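Local atomic coordinates of Glyoxalase/bleomycin resistance protein/dioxygenase (Vibrio splendidus, PDB entry 2RK9), a protein that is of unknown specific function but belongs to the glyoxalase/bleomycin resistance protein/dioxygenase superfamily, whose members typically build metal or small-molecule sites from paired βαβββ units. Residues B[18-21]-B[22-26]; B[93-96]-B[97-100]; B[122-125]-B[126-130]; B[85-88]-B[89-92]. The protein carries 1 engineered substitution. All blocks are in the same frame, centred on the assembly; numbering follows the deposited sequence.

How the contacts relate
Contacts 2, 3 and 4 adjoin one another on the same chain, whereas contact 1 lies far off, its centre about 37 Å from that of contact 2 and about 38 Å from that of contact 4, on the other side of the chain's centre from both. Contact 4 runs along helix 84-94 and contact 2 follows directly, with I99 CG1 3.8 Å from V91 CG1. Contact 2 then meets the hairpin of contact 3 through a probable hydrogen bond, S98 O to Q123 N at 2.9 Å. The second subunit reconnects the two regions: all four contacts touch it, and helix 16-26 of one chain packs against residues of contacts 2, 3 and 4 of the other.

Contact 1: residues B[18-21]-B[22-26]; sequences VSQS and FFVDV
With CG beside its own backbone N (chi1 -56°), D25 folds its carboxylate back along the helix toward S21, and a similar torsion in F23 (chi1 -83°) lays the phenyl ring alongside the preceding turn, edge toward S19. The carbonyl oxygen S19 O lies in the plane of the F23 ring, 3.2 Å from F23 CD1, where the slightly positive C-H rim suits it. The same S19 O accepts the N-H of F23 at 3.1 Å in a nearly straight bond of 171°. D25 is held differently. Its N lies 2.7 Å from S21 O in a more bent bond, and its OD2 passes alongside S21, 3.6 Å from CB. A small serine accommodates the carboxylate, although OD2 and S21 O, both acceptors, probably repel each other mildly. On another flank the branch at CB of V24 brings CG2 against Q20 O at 3.4 Å, with the aliphatic CG of Q20 beside it. F22 turns one ring face toward V26 CB, 4.0 Å above its plane and displaced toward the rim, while V26 N makes a weak bond to F22 O where the helix widens into a pi-type turn. Outside the segments, F23 stacks edge-to-face with F29, and V24 rests on V31 and L43. S19 OG bonds to D126 of the second subunit, which also packs P125 on F22. The result is an amphipathic helix, one flank laid on the sheet and another against the partner chain, as befits the helix between strands 7-12 and 30-35 in this family's βαβββ fold.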
ATOM      1  N   VAL B  18      19.561   3.128  -4.783  1.00  7.11           N
ATOM      2  CA  VAL B  18      18.909   4.075  -5.676  1.00  7.94           C
ATOM      3  C   VAL B  18      17.520   4.447  -5.160  1.00  7.46           C
ATOM      4  O   VAL B  18      17.147   5.621  -5.143  1.00  6.87           O
ATOM      5  CB  VAL B  18      18.787   3.490  -7.109  1.00  7.65           C
ATOM      6  CG1 VAL B  18      17.902   4.394  -7.976  1.00  8.20           C
ATOM      7  CG2 VAL B  18      20.174   3.353  -7.729  1.00  9.62           C
ATOM      8  N   SER B  19      16.757   3.445  -4.739  1.00  6.97           N
ATOM      9  CA  SER B  19      15.414   3.695  -4.229  1.00  5.70           C
ATOM     10  C   SER B  19      15.432   4.477  -2.914  1.00  5.73           C
ATOM     11  O   SER B  19      14.618   5.374  -2.695  1.00  7.22           O
ATOM     12  CB  SER B  19      14.675   2.376  -4.046  1.00  6.71           C
ATOM     13  OG  SER B  19      14.564   1.716  -5.291  1.00  8.06           O
ATOM     14  N   GLN B  20      16.359   4.138  -2.032  1.00  7.13           N
ATOM     15  CA  GLN B  20      16.438   4.850  -0.770  1.00  7.40           C
ATOM     16  C   GLN B  20      16.757   6.321  -1.014  1.00  8.18           C
ATOM     17  O   GLN B  20      16.139   7.200  -0.412  1.00  8.10           O
ATOM     18  CB  GLN B  20      17.512   4.246   0.126  1.00  8.88           C
ATOM     19  CG  GLN B  20      17.600   4.906   1.489  1.00 11.16           C
ATOM     20  CD  GLN B  20      18.700   4.312   2.341  1.00 12.60           C
ATOM     21  OE1 GLN B  20      18.873   3.093   2.379  1.00 13.17           O
ATOM     22  NE2 GLN B  20      19.445   5.165   3.035  1.00 13.01           N
ATOM     23  N   SER B  21      17.717   6.584  -1.898  1.00  8.26           N
ATOM     24  CA  SER B  21      18.111   7.959  -2.194  1.00  8.64           C
ATOM     25  C   SER B  21      16.960   8.737  -2.796  1.00  7.57           C
ATOM     26  O   SER B  21      16.806   9.929  -2.539  1.00  8.23           O
ATOM     27  CB  SER B  21      19.302   7.983  -3.152  1.00  9.23           C
ATOM     28  OG  SER B  21      20.414   7.331  -2.565  1.00 14.28           O
ATOM     29  N   PHE B  22      16.151   8.061  -3.601  1.00  6.72           N
ATOM     30  CA  PHE B  22      15.016   8.717  -4.231  1.00  7.74           C
ATOM     31  C   PHE B  22      14.026   9.167  -3.169  1.00  6.95           C
ATOM     32  O   PHE B  22      13.589  10.313  -3.154  1.00  7.39           O
ATOM     33  CB  PHE B  22      14.302   7.770  -5.190  1.00  7.46           C
ATOM     34  CG  PHE B  22      13.183   8.421  -5.936  1.00  9.61           C
ATOM     35  CD1 PHE B  22      13.447   9.205  -7.055  1.00  9.69           C
ATOM     36  CD2 PHE B  22      11.867   8.273  -5.511  1.00  9.22           C
ATOM     37  CE1 PHE B  22      12.416   9.833  -7.739  1.00 10.86           C
ATOM     38  CE2 PHE B  22      10.831   8.900  -6.190  1.00 10.61           C
ATOM     39  CZ  PHE B  22      11.105   9.679  -7.306  1.00 10.14           C
ATOM     40  N   PHE B  23      13.664   8.250  -2.279  1.00  7.26           N
ATOM     41  CA  PHE B  23      12.720   8.574  -1.222  1.00  7.17           C
ATOM     42  C   PHE B  23      13.245   9.645  -0.276  1.00  7.18           C
ATOM     43  O   PHE B  23      12.511  10.551   0.105  1.00  6.34           O
ATOM     44  CB  PHE B  23      12.351   7.321  -0.429  1.00  6.85           C
ATOM     45  CG  PHE B  23      11.271   6.508  -1.067  1.00  8.02           C
ATOM     46  CD1 PHE B  23      11.526   5.760  -2.210  1.00  8.15           C
ATOM     47  CD2 PHE B  23       9.982   6.537  -0.557  1.00  8.61           C
ATOM     48  CE1 PHE B  23      10.511   5.051  -2.839  1.00  8.05           C
ATOM     49  CE2 PHE B  23       8.955   5.833  -1.176  1.00  8.70           C
ATOM     50  CZ  PHE B  23       9.221   5.089  -2.321  1.00  9.14           C
ATOM     51  N   VAL B  24      14.513   9.537   0.107  1.00  7.55           N
ATOM     52  CA  VAL B  24      15.094  10.518   1.017  1.00  7.49           C
ATOM     53  C   VAL B  24      15.377  11.855   0.328  1.00  8.99           C
ATOM     54  O   VAL B  24      14.873  12.894   0.747  1.00  9.07           O
ATOM     55  CB  VAL B  24      16.419   9.995   1.654  1.00  7.47           C
ATOM     56  CG1 VAL B  24      17.088  11.100   2.455  1.00  6.92           C
ATOM     57  CG2 VAL B  24      16.134   8.812   2.556  1.00  7.01           C
ATOM     58  N   ASP B  25      16.170  11.831  -0.739  1.00  8.84           N
ATOM     59  CA  ASP B  25      16.528  13.066  -1.426  1.00 11.57           C
ATOM     60  C   ASP B  25      15.394  13.756  -2.187  1.00 11.08           C
ATOM     61  O   ASP B  25      15.137  14.945  -1.990  1.00 11.65           O
ATOM     62  CB  ASP B  25      17.711  12.820  -2.377  1.00 12.46           C
ATOM     63  CG  ASP B  25      18.927  12.226  -1.672  1.00 16.27           C
ATOM     64  OD1 ASP B  25      19.116  12.489  -0.464  1.00 16.65           O
ATOM     65  OD2 ASP B  25      19.706  11.503  -2.342  1.00 18.85           O
ATOM     66  N   VAL B  26      14.714  13.017  -3.055  1.00 10.09           N
ATOM     67  CA  VAL B  26      13.633  13.590  -3.848  1.00  8.66           C
ATOM     68  C   VAL B  26      12.325  13.813  -3.088  1.00  9.86           C
ATOM     69  O   VAL B  26      11.702  14.869  -3.218  1.00 10.86           O
ATOM     70  CB  VAL B  26      13.326  12.706  -5.084  1.00  8.84           C
ATOM     71  CG1 VAL B  26      12.198  13.324  -5.901  1.00 10.06           C
ATOM     72  CG2 VAL B  26      14.585  12.551  -5.947  1.00  9.30           C
TER

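Contact 2: residues B[93-96]-B[97-100]; sequences ESAA and DSIY
From A95, the first residue to leave the helix, the backbone winds into two overlapping 3-10 turns, S98 N bonding to A95 O at 2.8 Å and I99 N to A96 O at 3.0 Å. Both donors stand well above the plane of the carbonyl they use, with C=O...N angles of 129° and 121°, as is common in tight i to i+3 turns. The side chains follow the same spacing. S98 brings CB to 3.2 Å from A95 O and sets its hydroxyl beside the methyl of A95, OG to CB 4.0 Å. That small methyl packs beside S98 without crowding it. I99 has CG1 beside its own backbone N (chi1 -62°), which folds the longer branch back over A96, with CG1 3.5 Å from A96 O and CD1 4.1 Å from A96 CA. A water joins the ends of the second turn by donating to I99 O at 2.5 Å and, weakly, to A96 O, which thus has a second partner beside the N-H of I99. The apolar branch of I99 also lies against Y88 and N92 of the preceding helix, a place suited to a large aliphatic residue. A95 packs on V26 of the second subunit, and S98 on F22 of that subunit. This 3-10 exit is the short connection of a helix-to-strand step, carrying the chain from helix 84-94 into strand 99-108, an outermost strand of the sheet within this chain.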
ATOM      1  N   GLU B  93     -10.978 -21.519   5.807  1.00 25.27           N
ATOM      2  CA  GLU B  93     -12.230 -22.225   5.558  1.00 27.18           C
ATOM      3  C   GLU B  93     -12.825 -21.985   4.180  1.00 26.49           C
ATOM      4  O   GLU B  93     -13.126 -22.931   3.454  1.00 27.26           O
ATOM      5  CB  GLU B  93     -13.271 -21.856   6.621  1.00 28.29           C
ATOM      6  CG  GLU B  93     -13.176 -22.707   7.867  1.00 33.04           C
ATOM      7  CD  GLU B  93     -14.248 -22.393   8.889  1.00 35.31           C
ATOM      8  OE1 GLU B  93     -15.424 -22.183   8.502  1.00 36.87           O
ATOM      9  OE2 GLU B  93     -13.913 -22.378  10.088  1.00 36.59           O
ATOM     10  N   SER B  94     -12.978 -20.720   3.810  1.00 25.17           N
ATOM     11  CA  SER B  94     -13.583 -20.384   2.529  1.00 23.69           C
ATOM     12  C   SER B  94     -12.653 -20.096   1.356  1.00 22.37           C
ATOM     13  O   SER B  94     -13.125 -19.947   0.227  1.00 22.29           O
ATOM     14  CB  SER B  94     -14.532 -19.201   2.717  1.00 24.21           C
ATOM     15  OG  SER B  94     -13.884 -18.158   3.417  1.00 25.37           O
ATOM     16  N   ALA B  95     -11.348 -20.018   1.599  1.00 19.81           N
ATOM     17  CA  ALA B  95     -10.406 -19.741   0.515  1.00 18.74           C
ATOM     18  C   ALA B  95      -8.984 -20.190   0.818  1.00 17.40           C
ATOM     19  O   ALA B  95      -8.031 -19.434   0.626  1.00 16.42           O
ATOM     20  CB  ALA B  95     -10.423 -18.250   0.183  1.00 17.50           C
ATOM     21  N   ALA B  96      -8.842 -21.428   1.274  1.00 17.68           N
ATOM     22  CA  ALA B  96      -7.532 -21.975   1.607  1.00 17.16           C
ATOM     23  C   ALA B  96      -6.525 -21.874   0.457  1.00 16.93           C
ATOM     24  O   ALA B  96      -5.336 -21.660   0.683  1.00 17.82           O
ATOM     25  CB  ALA B  96      -7.677 -23.426   2.053  1.00 17.65           C
ATOM     26  N   ASP B  97      -6.983 -22.014  -0.782  1.00 17.33           N
ATOM     27  CA  ASP B  97      -6.053 -21.932  -1.901  1.00 17.65           C
ATOM     28  C   ASP B  97      -5.474 -20.529  -2.088  1.00 17.17           C
ATOM     29  O   ASP B  97      -4.554 -20.333  -2.888  1.00 16.97           O
ATOM     30  CB  ASP B  97      -6.731 -22.401  -3.189  1.00 21.01           C
ATOM     31  CG  ASP B  97      -7.061 -23.883  -3.162  1.00 24.17           C
ATOM     32  OD1 ASP B  97      -6.420 -24.621  -2.384  1.00 26.78           O
ATOM     33  OD2 ASP B  97      -7.947 -24.323  -3.923  1.00 27.41           O
ATOM     34  N   SER B  98      -6.005 -19.562  -1.342  1.00 15.17           N
ATOM     35  CA  SER B  98      -5.526 -18.184  -1.426  1.00 16.38           C
ATOM     36  C   SER B  98      -4.435 -17.899  -0.402  1.00 15.78           C
ATOM     37  O   SER B  98      -3.813 -16.840  -0.424  1.00 13.74           O
ATOM     38  CB  SER B  98      -6.679 -17.199  -1.216  1.00 16.92           C
ATOM     39  OG  SER B  98      -7.523 -17.139  -2.355  1.00 18.96           O
ATOM     40  N   ILE B  99      -4.205 -18.845   0.502  1.00 14.60           N
ATOM     41  CA  ILE B  99      -3.182 -18.667   1.516  1.00 14.37           C
ATOM     42  C   ILE B  99      -1.800 -18.827   0.898  1.00 14.56           C
ATOM     43  O   ILE B  99      -1.498 -19.843   0.278  1.00 14.85           O
ATOM     44  CB  ILE B  99      -3.381 -19.661   2.677  1.00 14.17           C
ATOM     45  CG1 ILE B  99      -4.738 -19.395   3.333  1.00 14.11           C
ATOM     46  CG2 ILE B  99      -2.266 -19.496   3.702  1.00 13.53           C
ATOM     47  CD1 ILE B  99      -5.102 -20.356   4.443  1.00 14.63           C
ATOM     48  N   TYR B 100      -0.978 -17.795   1.076  1.00 14.25           N
ATOM     49  CA  TYR B 100       0.373 -17.726   0.533  1.00 15.08           C
ATOM     50  C   TYR B 100       1.398 -18.127   1.589  1.00 14.85           C
ATOM     51  O   TYR B 100       2.424 -18.735   1.286  1.00 15.59           O
ATOM     52  CB  TYR B 100       0.618 -16.293   0.061  1.00 17.62           C
ATOM     53  CG  TYR B 100       1.974 -16.018  -0.529  1.00 21.47           C
ATOM     54  CD1 TYR B 100       2.216 -16.185  -1.890  1.00 22.82           C
ATOM     55  CD2 TYR B 100       3.006 -15.530   0.272  1.00 22.83           C
ATOM     56  CE1 TYR B 100       3.463 -15.860  -2.443  1.00 25.05           C
ATOM     57  CE2 TYR B 100       4.246 -15.205  -0.265  1.00 25.12           C
ATOM     58  CZ  TYR B 100       4.469 -15.371  -1.624  1.00 25.64           C
ATOM     59  OH  TYR B 100       5.698 -15.031  -2.144  1.00 27.46           O
TER
HETATM   60  O   HOH W   1      -2.161 -22.256  -0.056  1.00 31.69           O

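Contact 3: residues B[122-125]-B[126-130]; sequences VQTP and DGYLF
The Y128 ring turns its edge to T124, with OG1 close to the ring plane and 3.6 Å from CD2, and a water also sits in that plane; the F130 ring instead receives T124 CG2 obliquely, 3.8 Å from CE2, and meets the ring of F77 with the planes about 35° apart. Threonine suits both demands because chi1 of 73° sends the hydroxyl toward Y128 and the methyl toward F130. OG1 also takes a weak bond from Y128 N and shares the water with D126 OD2. The amide of Q123 is a third flat group: NE2 gives an N-H, nearly in its own plane, to G127 O at 3.3 Å. G127 has a phi of 112°, comfortable for a residue with no CB to press on the carbonyl of D126. L129 CD2 covers Q123 CB at 3.7 Å. Y128 OH bonds to Y12 O of the second subunit, and D126 to S19 OG and F14 N of that subunit. T124 N to Y128 O (2.9 Å) and G127 N to T124 O (2.9 Å) close the loop beyond the V122-F130 hydrogen-bonded pair. This is a beta hairpin closed by a type I turn with a G1 beta bulge, joining strands 115-123 and 129-135.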
ATOM      1  N   VAL B 122      -1.924 -13.674   2.258  1.00  8.73           N
ATOM      2  CA  VAL B 122      -2.953 -14.135   1.344  1.00  9.54           C
ATOM      3  C   VAL B 122      -2.859 -13.372   0.041  1.00  9.20           C
ATOM      4  O   VAL B 122      -2.433 -12.225   0.012  1.00  9.23           O
ATOM      5  CB  VAL B 122      -4.373 -13.941   1.937  1.00 12.19           C
ATOM      6  CG1 VAL B 122      -4.695 -12.468   2.073  1.00 12.82           C
ATOM      7  CG2 VAL B 122      -5.401 -14.631   1.064  1.00 14.90           C
ATOM      8  N   GLN B 123      -3.241 -14.031  -1.041  1.00  9.20           N
ATOM      9  CA  GLN B 123      -3.233 -13.397  -2.344  1.00  9.17           C
ATOM     10  C   GLN B 123      -4.682 -13.220  -2.749  1.00  8.57           C
ATOM     11  O   GLN B 123      -5.465 -14.168  -2.692  1.00  9.02           O
ATOM     12  CB  GLN B 123      -2.521 -14.274  -3.371  1.00 11.14           C
ATOM     13  CG  GLN B 123      -2.587 -13.695  -4.774  1.00 12.53           C
ATOM     14  CD  GLN B 123      -1.874 -14.550  -5.784  1.00 16.21           C
ATOM     15  OE1 GLN B 123      -2.183 -15.728  -5.939  1.00 18.89           O
ATOM     16  NE2 GLN B 123      -0.909 -13.966  -6.479  1.00 18.04           N
ATOM     17  N   THR B 124      -5.036 -12.005  -3.146  1.00  7.47           N
ATOM     18  CA  THR B 124      -6.396 -11.715  -3.572  1.00  8.30           C
ATOM     19  C   THR B 124      -6.548 -12.234  -5.002  1.00  8.50           C
ATOM     20  O   THR B 124      -5.558 -12.559  -5.659  1.00  8.29           O
ATOM     21  CB  THR B 124      -6.674 -10.208  -3.538  1.00  9.35           C
ATOM     22  OG1 THR B 124      -5.991  -9.566  -4.622  1.00 11.14           O
ATOM     23  CG2 THR B 124      -6.188  -9.617  -2.216  1.00 10.80           C
ATOM     24  N   PRO B 125      -7.789 -12.315  -5.505  1.00  9.48           N
ATOM     25  CA  PRO B 125      -8.018 -12.810  -6.870  1.00  8.22           C
ATOM     26  C   PRO B 125      -7.195 -12.115  -7.954  1.00  8.03           C
ATOM     27  O   PRO B 125      -6.802 -12.737  -8.945  1.00  8.75           O
ATOM     28  CB  PRO B 125      -9.521 -12.600  -7.065  1.00  9.60           C
ATOM     29  CG  PRO B 125     -10.070 -12.749  -5.651  1.00 10.34           C
ATOM     30  CD  PRO B 125      -9.060 -11.957  -4.849  1.00  9.38           C
ATOM     31  N   ASP B 126      -6.929 -10.826  -7.767  1.00  7.03           N
ATOM     32  CA  ASP B 126      -6.170 -10.056  -8.750  1.00  7.28           C
ATOM     33  C   ASP B 126      -4.662 -10.264  -8.670  1.00  7.21           C
ATOM     34  O   ASP B 126      -3.934  -9.844  -9.568  1.00  8.05           O
ATOM     35  CB  ASP B 126      -6.491  -8.574  -8.590  1.00  7.44           C
ATOM     36  CG  ASP B 126      -7.972  -8.288  -8.726  1.00  8.02           C
ATOM     37  OD1 ASP B 126      -8.505  -8.367  -9.855  1.00  9.21           O
ATOM     38  OD2 ASP B 126      -8.612  -7.998  -7.696  1.00 10.35           O
ATOM     39  N   GLY B 127      -4.201 -10.906  -7.600  1.00  7.76           N
ATOM     40  CA  GLY B 127      -2.780 -11.164  -7.446  1.00  7.15           C
ATOM     41  C   GLY B 127      -2.072 -10.414  -6.329  1.00  6.43           C
ATOM     42  O   GLY B 127      -0.922 -10.717  -6.031  1.00  7.88           O
ATOM     43  N   TYR B 128      -2.744  -9.444  -5.713  1.00  6.23           N
ATOM     44  CA  TYR B 128      -2.141  -8.656  -4.631  1.00  5.75           C
ATOM     45  C   TYR B 128      -1.830  -9.484  -3.386  1.00  6.97           C
ATOM     46  O   TYR B 128      -2.623 -10.324  -2.968  1.00  6.66           O
ATOM     47  CB  TYR B 128      -3.060  -7.498  -4.241  1.00  6.89           C
ATOM     48  CG  TYR B 128      -3.358  -6.560  -5.380  1.00  5.94           C
ATOM     49  CD1 TYR B 128      -2.357  -5.755  -5.931  1.00  5.94           C
ATOM     50  CD2 TYR B 128      -4.643  -6.474  -5.916  1.00  7.06           C
ATOM     51  CE1 TYR B 128      -2.630  -4.897  -6.980  1.00  6.18           C
ATOM     52  CE2 TYR B 128      -4.921  -5.611  -6.968  1.00  6.90           C
ATOM     53  CZ  TYR B 128      -3.911  -4.830  -7.492  1.00  6.41           C
ATOM     54  OH  TYR B 128      -4.176  -3.982  -8.534  1.00  8.45           O
ATOM     55  N   LEU B 129      -0.668  -9.235  -2.790  1.00  5.92           N
ATOM     56  CA  LEU B 129      -0.276  -9.966  -1.597  1.00  7.99           C
ATOM     57  C   LEU B 129      -0.431  -9.121  -0.344  1.00  7.50           C
ATOM     58  O   LEU B 129       0.098  -8.012  -0.266  1.00  7.25           O
ATOM     59  CB  LEU B 129       1.171 -10.434  -1.715  1.00  8.50           C
ATOM     60  CG  LEU B 129       1.431 -11.514  -2.762  1.00 10.88           C
ATOM     61  CD1 LEU B 129       2.927 -11.781  -2.829  1.00 11.87           C
ATOM     62  CD2 LEU B 129       0.673 -12.789  -2.388  1.00 10.70           C
ATOM     63  N   PHE B 130      -1.170  -9.660   0.625  1.00  7.43           N
ATOM     64  CA  PHE B 130      -1.410  -8.999   1.902  1.00  7.61           C
ATOM     65  C   PHE B 130      -0.791  -9.831   3.016  1.00  8.17           C
ATOM     66  O   PHE B 130      -1.004 -11.044   3.089  1.00  8.74           O
ATOM     67  CB  PHE B 130      -2.915  -8.875   2.173  1.00  8.64           C
ATOM     68  CG  PHE B 130      -3.583  -7.729   1.458  1.00  8.00           C
ATOM     69  CD1 PHE B 130      -4.056  -6.635   2.174  1.00  7.95           C
ATOM     70  CD2 PHE B 130      -3.761  -7.755   0.082  1.00  7.72           C
ATOM     71  CE1 PHE B 130      -4.699  -5.578   1.526  1.00  8.08           C
ATOM     72  CE2 PHE B 130      -4.395  -6.711  -0.572  1.00  7.50           C
ATOM     73  CZ  PHE B 130      -4.870  -5.618   0.149  1.00  7.76           C
TER
HETATM   74  O   HOH W   2      -7.876  -7.441  -5.278  1.00 12.69           O

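Contact 4: residues B[85-88]-B[89-92]; sequences EPLY and QRVN
Q89 touches E85 and P86 first: its N bonds to E85 O at 3.0 Å, and its CG wedges against P86 O at only 3.0 Å. That closeness follows from chi1 of 56°, which puts CG between the backbone N and carbonyl carbon, and the extended chain then runs back along the previous turn with its amide near P86 CA. A flexible polar residue fits this exposed flank. R90 comes next. Its N bonds to P86 O and weakly to L87 O, the two acceptors sharing one N-H. The side chain bends at chi3 and swings NH2 to 3.4 Å from L87 CD1, obliquely to the guanidinium plane, while NE is taken by V26 O of the second subunit. V91 follows on the buried side, its N 3.1 Å from L87 O, and its CG2 lies beside L87 CD1 at 4.2 Å, the two branched side chains running alongside each other in one direction. Aliphatic residues four apart put both side chains on the same buried flank. N92 closes the walk with N to Y88 O at 2.9 Å; its OD1 makes a van der Waals contact with Y88 CE2 at 3.9 Å, the amide and ring planes 37° apart, on a partly exposed flank that tolerates a small polar amide. As a whole, helix 84-94 lies on the sheet, L87 and V91 pressing on F120 of strand 115-123, with Y88 edge-to-face on the same F120 and packed against A102 and L103 of strand 99-108. E85 adds a salt bridge to K118, while R90 and V91 meet L27 of the second subunit.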
ATOM      1  N   GLU B  85      -6.532 -14.421  14.605  1.00  9.16           N
ATOM      2  CA  GLU B  85      -7.018 -15.795  14.673  1.00  9.20           C
ATOM      3  C   GLU B  85      -8.346 -16.021  13.946  1.00  8.91           C
ATOM      4  O   GLU B  85      -8.438 -16.894  13.080  1.00 10.61           O
ATOM      5  CB  GLU B  85      -7.143 -16.242  16.133  1.00 11.71           C
ATOM      6  CG  GLU B  85      -5.812 -16.560  16.796  1.00 14.19           C
ATOM      7  CD  GLU B  85      -5.062 -17.649  16.067  1.00 17.80           C
ATOM      8  OE1 GLU B  85      -5.727 -18.552  15.508  1.00 19.32           O
ATOM      9  OE2 GLU B  85      -3.810 -17.623  16.059  1.00 20.24           O
ATOM     10  N   PRO B  86      -9.394 -15.249  14.286  1.00 10.12           N
ATOM     11  CA  PRO B  86     -10.656 -15.483  13.574  1.00 10.13           C
ATOM     12  C   PRO B  86     -10.564 -15.161  12.081  1.00  9.32           C
ATOM     13  O   PRO B  86     -11.230 -15.784  11.261  1.00 11.56           O
ATOM     14  CB  PRO B  86     -11.654 -14.595  14.320  1.00 10.16           C
ATOM     15  CG  PRO B  86     -10.802 -13.517  14.930  1.00  9.53           C
ATOM     16  CD  PRO B  86      -9.571 -14.266  15.371  1.00  8.49           C
ATOM     17  N   LEU B  87      -9.738 -14.185  11.733  1.00 10.05           N
ATOM     18  CA  LEU B  87      -9.564 -13.835  10.329  1.00  9.73           C
ATOM     19  C   LEU B  87      -8.961 -15.027   9.583  1.00 10.04           C
ATOM     20  O   LEU B  87      -9.489 -15.462   8.561  1.00 10.09           O
ATOM     21  CB  LEU B  87      -8.638 -12.624  10.192  1.00  9.83           C
ATOM     22  CG  LEU B  87      -8.164 -12.240   8.785  1.00  9.80           C
ATOM     23  CD1 LEU B  87      -9.345 -12.012   7.859  1.00 11.97           C
ATOM     24  CD2 LEU B  87      -7.314 -10.972   8.889  1.00 10.28           C
ATOM     25  N   TYR B  88      -7.863 -15.563  10.107  1.00  9.64           N
ATOM     26  CA  TYR B  88      -7.199 -16.686   9.468  1.00 10.19           C
ATOM     27  C   TYR B  88      -8.089 -17.913   9.337  1.00 12.00           C
ATOM     28  O   TYR B  88      -8.062 -18.587   8.314  1.00 11.48           O
ATOM     29  CB  TYR B  88      -5.930 -17.080  10.229  1.00 10.71           C
ATOM     30  CG  TYR B  88      -5.129 -18.165   9.544  1.00 11.72           C
ATOM     31  CD1 TYR B  88      -4.495 -17.923   8.328  1.00 13.35           C
ATOM     32  CD2 TYR B  88      -4.996 -19.434  10.117  1.00 13.19           C
ATOM     33  CE1 TYR B  88      -3.747 -18.916   7.693  1.00 14.24           C
ATOM     34  CE2 TYR B  88      -4.246 -20.435   9.487  1.00 14.11           C
ATOM     35  CZ  TYR B  88      -3.624 -20.164   8.274  1.00 14.77           C
ATOM     36  OH  TYR B  88      -2.874 -21.129   7.632  1.00 16.84           O
ATOM     37  N   GLN B  89      -8.872 -18.215  10.368  1.00 13.45           N
ATOM     38  CA  GLN B  89      -9.716 -19.392  10.283  1.00 15.68           C
ATOM     39  C   GLN B  89     -10.774 -19.256   9.187  1.00 15.84           C
ATOM     40  O   GLN B  89     -11.101 -20.239   8.521  1.00 16.25           O
ATOM     41  CB  GLN B  89     -10.341 -19.719  11.650  1.00 18.66           C
ATOM     42  CG  GLN B  89     -11.137 -18.619  12.276  1.00 22.70           C
ATOM     43  CD  GLN B  89     -11.814 -19.075  13.561  1.00 26.50           C
ATOM     44  OE1 GLN B  89     -11.157 -19.295  14.588  1.00 27.54           O
ATOM     45  NE2 GLN B  89     -13.136 -19.234  13.504  1.00 26.13           N
ATOM     46  N   ARG B  90     -11.270 -18.043   8.953  1.00 15.20           N
ATOM     47  CA  ARG B  90     -12.274 -17.848   7.905  1.00 16.46           C
ATOM     48  C   ARG B  90     -11.637 -17.991   6.527  1.00 16.64           C
ATOM     49  O   ARG B  90     -12.230 -18.578   5.621  1.00 17.12           O
ATOM     50  CB  ARG B  90     -12.948 -16.476   8.030  1.00 16.88           C
ATOM     51  CG  ARG B  90     -14.115 -16.310   7.059  1.00 19.44           C
ATOM     52  CD  ARG B  90     -14.907 -15.019   7.269  1.00 21.62           C
ATOM     53  NE  ARG B  90     -14.054 -13.839   7.206  1.00 24.67           N
ATOM     54  CZ  ARG B  90     -13.548 -13.225   8.271  1.00 26.26           C
ATOM     55  NH1 ARG B  90     -13.812 -13.676   9.493  1.00 28.22           N
ATOM     56  NH2 ARG B  90     -12.777 -12.155   8.117  1.00 27.96           N
ATOM     57  N   VAL B  91     -10.429 -17.456   6.371  1.00 15.55           N
ATOM     58  CA  VAL B  91      -9.719 -17.544   5.096  1.00 16.55           C
ATOM     59  C   VAL B  91      -9.399 -19.001   4.783  1.00 18.73           C
ATOM     60  O   VAL B  91      -9.563 -19.462   3.652  1.00 17.94           O
ATOM     61  CB  VAL B  91      -8.402 -16.739   5.139  1.00 14.31           C
ATOM     62  CG1 VAL B  91      -7.609 -16.955   3.849  1.00 15.02           C
ATOM     63  CG2 VAL B  91      -8.707 -15.270   5.322  1.00 13.36           C
ATOM     64  N   ASN B  92      -8.948 -19.718   5.805  1.00 20.63           N
ATOM     65  CA  ASN B  92      -8.586 -21.122   5.680  1.00 23.67           C
ATOM     66  C   ASN B  92      -9.814 -21.960   5.335  1.00 24.57           C
ATOM     67  O   ASN B  92      -9.707 -22.984   4.655  1.00 24.74           O
ATOM     68  CB  ASN B  92      -7.997 -21.597   7.004  1.00 24.69           C
ATOM     69  CG  ASN B  92      -6.955 -22.681   6.835  1.00 27.31           C
ATOM     70  OD1 ASN B  92      -6.450 -23.205   7.830  1.00 29.50           O
ATOM     71  ND2 ASN B  92      -6.617 -23.022   5.592  1.00 27.68           N
TER